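Long-range contacts in uncharacterized protein (Ruminococcus gnavus, PDB 4QAN), which is of unknown function but has a cystatin-like fold, belongs as a divergent member to the NTF2-like superfamily and binds a metal ion: residues G339-R344 against S353-A358; L118-K123 against S142-Y147; N60-A65 against E288-L293. One frame throughout, in Å; residues are numbered along the deposited sequence. Where two conformers were deposited one is given.

Contact 1: residues G339-R344 against S353-A358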
# COMPACT_ATOMS: atom_id res chain seq x y z
N GLY A 339 0.41 -21.70 -3.25
CA GLY A 339 1.66 -21.85 -3.97
C GLY A 339 2.67 -20.76 -3.69
O GLY A 339 2.31 -19.60 -3.48
N TYR A 340 3.94 -21.15 -3.69
CA TYR A 340 5.06 -20.23 -3.52
C TYR A 340 6.07 -20.43 -4.63
O TYR A 340 6.21 -21.53 -5.16
CB TYR A 340 5.78 -20.48 -2.20
CG TYR A 340 5.00 -20.15 -0.96
CD1 TYR A 340 4.10 -21.07 -0.43
CD2 TYR A 340 5.17 -18.94 -0.32
CE1 TYR A 340 3.38 -20.78 0.71
CE2 TYR A 340 4.46 -18.64 0.81
CZ TYR A 340 3.57 -19.57 1.33
OH TYR A 340 2.87 -19.25 2.46
N THR A 341 6.75 -19.36 -4.99
CA THR A 341 7.92 -19.44 -5.87
C THR A 341 9.01 -18.81 -5.04
O THR A 341 8.85 -17.68 -4.57
CB THR A 341 7.73 -18.70 -7.21
OG1 THR A 341 6.64 -19.27 -7.94
CG2 THR A 341 8.98 -18.77 -8.05
N LEU A 342 10.10 -19.55 -4.83
CA LEU A 342 11.19 -19.11 -3.96
C LEU A 342 12.48 -18.95 -4.74
O LEU A 342 12.73 -19.70 -5.70
CB LEU A 342 11.40 -20.12 -2.84
CG LEU A 342 10.13 -20.28 -1.99
CD1 LEU A 342 9.89 -21.75 -1.69
CD2 LEU A 342 10.25 -19.46 -0.72
N CYS A 343 13.29 -17.96 -4.32
CA CYS A 343 14.57 -17.67 -4.97
C CYS A 343 15.73 -17.68 -3.97
O CYS A 343 15.62 -17.19 -2.84
CB CYS A 343 14.53 -16.34 -5.73
SG CYS A 343 14.14 -14.92 -4.68
N ARG A 344 16.84 -18.24 -4.43
CA ARG A 344 18.05 -18.45 -3.65
C ARG A 344 18.93 -17.24 -3.79
O ARG A 344 19.39 -16.95 -4.87
CB ARG A 344 18.78 -19.70 -4.19
CG ARG A 344 20.03 -20.18 -3.45
CD ARG A 344 20.50 -21.47 -4.12
NE ARG A 344 21.81 -21.96 -3.69
CZ ARG A 344 22.07 -22.65 -2.58
NH1 ARG A 344 21.10 -22.96 -1.72
NH2 ARG A 344 23.31 -23.04 -2.32
N SER A 353 7.35 -15.01 -5.09
CA SER A 353 5.92 -14.71 -5.19
C SER A 353 5.05 -15.73 -4.46
O SER A 353 5.49 -16.83 -4.13
CB SER A 353 5.47 -14.62 -6.66
OG SER A 353 5.39 -15.91 -7.23
N LEU A 354 3.82 -15.33 -4.19
CA LEU A 354 2.84 -16.18 -3.57
C LEU A 354 2.03 -16.91 -4.66
O LEU A 354 0.82 -17.05 -4.57
CB LEU A 354 1.93 -15.34 -2.65
CG LEU A 354 2.69 -14.63 -1.52
CD1 LEU A 354 1.78 -13.74 -0.66
CD2 LEU A 354 3.44 -15.62 -0.64
N SER A 355 2.74 -17.41 -5.68
CA SER A 355 2.14 -18.17 -6.76
C SER A 355 2.95 -19.43 -7.02
O SER A 355 4.11 -19.53 -6.65
CB SER A 355 2.11 -17.34 -8.04
OG SER A 355 3.42 -17.14 -8.52
N ALA A 356 2.32 -20.37 -7.69
CA ALA A 356 3.01 -21.52 -8.24
C ALA A 356 2.36 -21.86 -9.58
O ALA A 356 1.45 -22.69 -9.64
CB ALA A 356 2.95 -22.70 -7.30
N PRO A 357 2.86 -21.25 -10.67
CA PRO A 357 2.30 -21.45 -11.99
C PRO A 357 2.21 -22.93 -12.36
O PRO A 357 1.29 -23.34 -13.06
CB PRO A 357 3.28 -20.75 -12.91
CG PRO A 357 3.96 -19.75 -12.07
CD PRO A 357 3.98 -20.28 -10.68
N ALA A 358 3.16 -23.71 -11.85
CA ALA A 358 3.25 -25.14 -12.17
C ALA A 358 2.04 -25.96 -11.71
O ALA A 358 1.78 -27.04 -12.23
CB ALA A 358 4.53 -25.69 -11.56
O HOH W 1 -1.01 -19.18 -4.28
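The contact sits at the open end of a beta hairpin, where strand 349-353 leaves strand 334-344 in one sheet of this cystatin-like protein. Thr341 and Ser353 form an antiparallel hydrogen-bonded pair. Thr341 N donates to Ser353 O at 3.0 Å and 167°, from above the carbonyl plane. Ser353 N returns a bond to Thr341 O at 3.1 Å, in the carbonyl plane and on a lone pair. The chain then crosses over strand 334-344 near Gly339 and Thr341, toward Gln324 of strand 322-331. Thr341 OG1 lies anti to its own carbonyl carbon (chi1 -62°). From there it donates to Ser355 O at 2.9 Å, again from above the carbonyl plane. An alanine here would lose this side-chain bond, and would probably let the turn at Ser355 loosen. Ser353 OG and Ser355 OG, both in the crowded position between backbone N and carbonyl carbon, share a hydrogen bond of 2.7 Å. A water accepts from Gly339 N and lies 2.8 Å from Leu354 O. Ala356 CB rests on Gly339 CA at 3.7 Å, so a CB on Gly339 would clash with it. Leu354 runs beside Tyr340, with CD2 touching the ring at CE2, 3.5 Å away. Helix 221-234 covers both side chains, and Tyr340 OH bonds to Tyr329 OH. The side chain of Pro357 is about 7 Å from that of Ser360, a magnesium-binding residue with no ion on this chain. Side-chain hydroxyls and a water thus fix the chain leaving the hairpin, taking over from the regular ladder.

Contact 2: residues L118-K123 against S142-Y147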
# COMPACT_ATOMS: atom_id res chain seq x y z
N LEU A 118 1.04 30.02 -9.31
CA LEU A 118 0.30 31.23 -9.67
C LEU A 118 -0.80 31.52 -8.66
O LEU A 118 -0.97 32.66 -8.22
CB LEU A 118 -0.31 31.09 -11.06
CG LEU A 118 0.65 30.65 -12.17
CD1 LEU A 118 -0.11 30.49 -13.47
CD2 LEU A 118 1.81 31.63 -12.33
N GLU A 119 -1.55 30.49 -8.30
CA GLU A 119 -2.63 30.61 -7.33
C GLU A 119 -3.00 29.26 -6.74
O GLU A 119 -2.86 28.22 -7.39
CB GLU A 119 -3.85 31.25 -7.98
CG GLU A 119 -5.11 31.26 -7.13
CD GLU A 119 -6.20 32.15 -7.69
OE1 GLU A 119 -6.07 32.60 -8.85
OE2 GLU A 119 -7.19 32.39 -6.97
N ILE A 120 -3.48 29.29 -5.50
CA ILE A 120 -4.07 28.14 -4.85
C ILE A 120 -5.46 28.58 -4.42
O ILE A 120 -5.59 29.49 -3.60
CB ILE A 120 -3.25 27.71 -3.62
CG1 ILE A 120 -1.88 27.20 -4.04
CG2 ILE A 120 -3.98 26.63 -2.82
CD1 ILE A 120 -0.92 27.00 -2.89
N ALA A 121 -6.50 27.96 -4.98
CA ALA A 121 -7.88 28.36 -4.69
C ALA A 121 -8.65 27.24 -4.00
O ALA A 121 -8.50 26.08 -4.36
CB ALA A 121 -8.58 28.76 -5.98
N GLU A 122 -9.48 27.60 -3.02
CA GLU A 122 -10.32 26.63 -2.31
C GLU A 122 -11.60 26.37 -3.09
O GLU A 122 -12.44 27.24 -3.18
CB GLU A 122 -10.68 27.13 -0.90
CG GLU A 122 -9.54 27.05 0.10
CD GLU A 122 -9.98 27.27 1.54
OE1 GLU A 122 -11.07 26.77 1.93
OE2 GLU A 122 -9.23 27.93 2.29
N LYS A 123 -11.75 25.16 -3.62
CA LYS A 123 -12.95 24.80 -4.39
C LYS A 123 -14.22 24.95 -3.54
O LYS A 123 -14.18 24.71 -2.33
CB LYS A 123 -12.83 23.36 -4.93
CG LYS A 123 -13.36 23.19 -6.33
CD LYS A 123 -13.12 21.78 -6.85
CE LYS A 123 -14.17 20.82 -6.31
NZ LYS A 123 -13.98 19.44 -6.83
N SER A 142 -10.39 19.69 2.50
CA SER A 142 -10.39 20.89 1.67
C SER A 142 -9.91 20.53 0.26
O SER A 142 -8.76 20.11 0.09
CB SER A 142 -9.50 21.96 2.28
OG SER A 142 -9.32 23.01 1.36
N GLU A 143 -10.79 20.68 -0.72
CA GLU A 143 -10.47 20.42 -2.12
C GLU A 143 -9.94 21.69 -2.75
O GLU A 143 -10.66 22.68 -2.83
CB GLU A 143 -11.69 19.92 -2.88
CG GLU A 143 -11.94 18.43 -2.77
CD GLU A 143 -13.13 17.98 -3.60
OE1 GLU A 143 -14.24 18.52 -3.36
OE2 GLU A 143 -12.97 17.10 -4.48
N LEU A 144 -8.68 21.66 -3.18
CA LEU A 144 -8.03 22.84 -3.72
C LEU A 144 -7.74 22.70 -5.20
O LEU A 144 -7.37 21.63 -5.67
CB LEU A 144 -6.72 23.14 -2.98
CG LEU A 144 -6.89 23.51 -1.50
CD1 LEU A 144 -6.66 22.30 -0.61
CD2 LEU A 144 -5.96 24.64 -1.10
N GLU A 145 -7.96 23.80 -5.91
CA GLU A 145 -7.54 23.94 -7.29
C GLU A 145 -6.23 24.71 -7.28
O GLU A 145 -6.14 25.77 -6.65
CB GLU A 145 -8.58 24.74 -8.09
CG GLU A 145 -9.98 24.16 -8.08
CD GLU A 145 -10.95 25.00 -8.89
OE1 GLU A 145 -10.64 26.19 -9.15
OE2 GLU A 145 -12.02 24.49 -9.26
N ILE A 146 -5.23 24.20 -7.99
CA ILE A 146 -3.90 24.80 -7.96
C ILE A 146 -3.49 25.18 -9.38
O ILE A 146 -3.49 24.34 -10.27
CB ILE A 146 -2.89 23.82 -7.35
CG1 ILE A 146 -3.35 23.37 -5.96
CG2 ILE A 146 -1.50 24.43 -7.26
CD1 ILE A 146 -2.73 22.07 -5.51
N TYR A 147 -3.16 26.45 -9.58
CA TYR A 147 -2.71 26.94 -10.88
C TYR A 147 -1.21 27.14 -10.85
O TYR A 147 -0.69 27.94 -10.06
CB TYR A 147 -3.44 28.24 -11.24
CG TYR A 147 -4.94 28.06 -11.34
CD1 TYR A 147 -5.54 27.68 -12.54
CD2 TYR A 147 -5.77 28.22 -10.23
CE1 TYR A 147 -6.91 27.49 -12.64
CE2 TYR A 147 -7.14 28.03 -10.31
CZ TYR A 147 -7.71 27.67 -11.52
OH TYR A 147 -9.07 27.47 -11.62
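Lys123 turns toward the neighbouring strand with an unusual first torsion (chi1 -140°) and a bend at chi3 (80°). It stands at one end of an antiparallel pair, strands 116-122 and 140-150, which has a classic beta bulge at the other end. Glu143 keeps an extended chain beyond CG, with CG anti to its carbonyl carbon. The lysine and this glutamate therefore run side by side and point the same way. They meet in a salt bridge, Lys123 NZ to Glu143 OE2 at 3.5 Å, which is weak as a hydrogen bond. Glu145 crosses the lysine chain at about a right angle, and its OE2 touches Lys123 CG at 3.5 Å.

At the bulge Leu118 and Glu119 both face Tyr147. Tyr147 O accepts two N-H groups in its carbonyl plane, Leu118 N at 2.8 Å and Glu119 N at 3.2 Å. Tyr147 N donates back to Glu119 O. Past the bulge the ladder is regular. Ala121 N reaches Glu145 O at 2.8 Å, almost straight at 175°. Glu145 N answers to Ala121 O at 2.8 Å. Lys123 N closes the ladder on Glu143 O at 2.8 Å. All three of these bonds arrive nearly along the C=O axis.

Glu119, Ala121, Glu145 and Tyr147 project from one face, which is partly open. Ile120, Leu144 and Ile146 lie on the other. Helix 27-39 covers Ile120 and Ile146 through Val31, consistent with the helix-on-sheet packing of cystatin-like folds. Ile120 N bonds to Tyr199 OH, and Ser142 OG to Glu27. Ile120 and Leu144 cross obliquely, and Ile120 CG2 presses against Leu144 CD2 at 3.3 Å, tighter than usual van der Waals contact.

Contact 3: residues N60-A65 against E288-L293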
# COMPACT_ATOMS: atom_id res chain seq x y z
N ASN A 60 -12.80 5.56 7.29
CA ASN A 60 -14.08 4.92 7.55
C ASN A 60 -14.41 3.93 6.45
O ASN A 60 -14.75 4.33 5.33
CB ASN A 60 -15.18 5.99 7.65
CG ASN A 60 -16.54 5.43 8.07
OD1 ASN A 60 -16.91 4.30 7.73
ND2 ASN A 60 -17.30 6.24 8.78
N PHE A 61 -14.31 2.65 6.78
CA PHE A 61 -14.52 1.56 5.85
C PHE A 61 -15.86 1.67 5.14
O PHE A 61 -15.92 1.71 3.91
CB PHE A 61 -14.41 0.22 6.60
CG PHE A 61 -14.58 -0.98 5.74
CD1 PHE A 61 -15.85 -1.47 5.44
CD2 PHE A 61 -13.49 -1.65 5.24
CE1 PHE A 61 -16.02 -2.59 4.65
CE2 PHE A 61 -13.65 -2.78 4.44
CZ PHE A 61 -14.92 -3.25 4.15
N VAL A 62 -16.93 1.73 5.93
CA VAL A 62 -18.30 1.75 5.40
C VAL A 62 -18.52 2.93 4.46
O VAL A 62 -18.96 2.75 3.32
CB VAL A 62 -19.36 1.78 6.53
CG1 VAL A 62 -20.73 2.19 5.99
CG2 VAL A 62 -19.46 0.43 7.20
N LYS A 63 -18.22 4.13 4.94
CA LYS A 63 -18.45 5.33 4.14
C LYS A 63 -17.63 5.35 2.85
O LYS A 63 -18.14 5.67 1.78
CB LYS A 63 -18.16 6.60 4.95
CG LYS A 63 -19.09 6.80 6.14
CD LYS A 63 -20.52 7.12 5.72
CE LYS A 63 -21.53 6.70 6.78
NZ LYS A 63 -22.90 6.53 6.23
N THR A 64 -16.36 4.98 2.96
CA THR A 64 -15.47 4.93 1.81
C THR A 64 -15.98 3.94 0.77
O THR A 64 -15.95 4.21 -0.43
CB THR A 64 -14.03 4.60 2.24
OG1 THR A 64 -13.55 5.62 3.12
CG2 THR A 64 -13.12 4.52 1.06
N ALA A 65 -16.49 2.80 1.22
CA ALA A 65 -17.01 1.79 0.30
C ALA A 65 -18.25 2.31 -0.44
O ALA A 65 -18.45 2.01 -1.62
CB ALA A 65 -17.33 0.50 1.04
N GLU A 288 -25.52 -2.10 6.64
CA GLU A 288 -25.50 -3.27 7.50
C GLU A 288 -24.62 -4.37 6.90
O GLU A 288 -23.78 -4.94 7.58
CB GLU A 288 -26.92 -3.80 7.69
CG GLU A 288 -27.05 -4.86 8.78
CD GLU A 288 -27.91 -6.02 8.32
OE1 GLU A 288 -27.39 -6.84 7.53
OE2 GLU A 288 -29.09 -6.11 8.74
N GLN A 289 -24.81 -4.64 5.61
CA GLN A 289 -24.06 -5.71 4.93
C GLN A 289 -22.58 -5.38 4.82
O GLN A 289 -21.74 -6.28 4.87
CB GLN A 289 -24.59 -5.95 3.52
CG GLN A 289 -26.03 -6.38 3.44
CD GLN A 289 -26.60 -6.14 2.06
OE1 GLN A 289 -27.34 -5.19 1.85
NE2 GLN A 289 -26.22 -6.98 1.11
N LEU A 290 -22.28 -4.10 4.65
CA LEU A 290 -20.91 -3.62 4.68
C LEU A 290 -20.29 -3.85 6.06
O LEU A 290 -19.14 -4.27 6.17
CB LEU A 290 -20.83 -2.15 4.29
CG LEU A 290 -21.09 -1.85 2.80
CD1 LEU A 290 -21.14 -0.35 2.58
CD2 LEU A 290 -20.03 -2.48 1.91
N ASN A 291 -21.06 -3.61 7.11
CA ASN A 291 -20.59 -3.91 8.46
C ASN A 291 -20.32 -5.40 8.66
O ASN A 291 -19.31 -5.76 9.26
CB ASN A 291 -21.56 -3.38 9.52
CG ASN A 291 -21.23 -1.96 9.94
OD1 ASN A 291 -20.06 -1.61 10.15
ND2 ASN A 291 -22.25 -1.12 10.05
N LYS A 292 -21.17 -6.27 8.13
CA LYS A 292 -20.89 -7.71 8.20
C LYS A 292 -19.56 -8.03 7.52
O LYS A 292 -18.74 -8.79 8.06
CB LYS A 292 -22.02 -8.56 7.59
CG LYS A 292 -23.14 -8.91 8.58
CD LYS A 292 -23.95 -7.68 8.97
CE LYS A 292 -24.99 -7.96 10.05
NZ LYS A 292 -26.13 -8.78 9.55
N LEU A 293 -19.33 -7.44 6.35
CA LEU A 293 -18.09 -7.71 5.60
C LEU A 293 -16.89 -7.20 6.40
O LEU A 293 -15.88 -7.87 6.49
CB LEU A 293 -18.16 -7.08 4.21
CG LEU A 293 -16.86 -7.07 3.40
CD1 LEU A 293 -16.36 -8.48 3.19
CD2 LEU A 293 -17.03 -6.34 2.07
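Asn60 O is gripped by two donors from one residue: Thr64 N at 2.9 Å and Thr64 OG1 at 2.8 Å. The hydroxyl comes in from above the carbonyl plane. Asn60 is also the N-cap of helix 61-67. Its OD1 accepts Lys63 N at 3.1 Å in a nearly straight bond (176°). These bonds hold the first turn that meets helix 287-296.

No hydrogen bond joins the two segments. Leu290 points toward the first helix. Its CB meets Val62 CG2 at 4.1 Å, and its CD2 meets Ala65 CB at 4.1 Å. Both are apolar van der Waals contacts. Phe61 has CG anti to its backbone N, which carries the ring over to the second helix. Leu293 CD2 lies at the ring edge, near its plane, 4.3 Å from Phe61 CZ. Asn291 crosses Val62 at about a right angle, with OD1 3.6 Å from Val62 CG2. Leu282, in a loop, also packs on Ala65.

The short axes pass 9.7 Å apart at 122°. This is a steeply crossed helix-helix packing, made by Phe61, Val62 and Ala65 against Leu290 and Leu293, from distant parts of the sequence.

The three contacts are well separated. The centres of contacts 1 and 2 are 47 Å apart, on opposite sides of the chain's centre. Contact 3 is about 34 Å from contact 1 and 31 Å from contact 2, centre to centre. None touches another. Contact 2 belongs to the five-stranded antiparallel sheet in the first part of the chain, and contact 1 to the mixed sheet near its end. Contact 3 pairs helix 61-67, which precedes the first sheet, with helix 287-296, which precedes the second. The chain between its segments includes contact 2, while contact 1 follows later. Contact 3 thus brings together helices from the parts before each sheet.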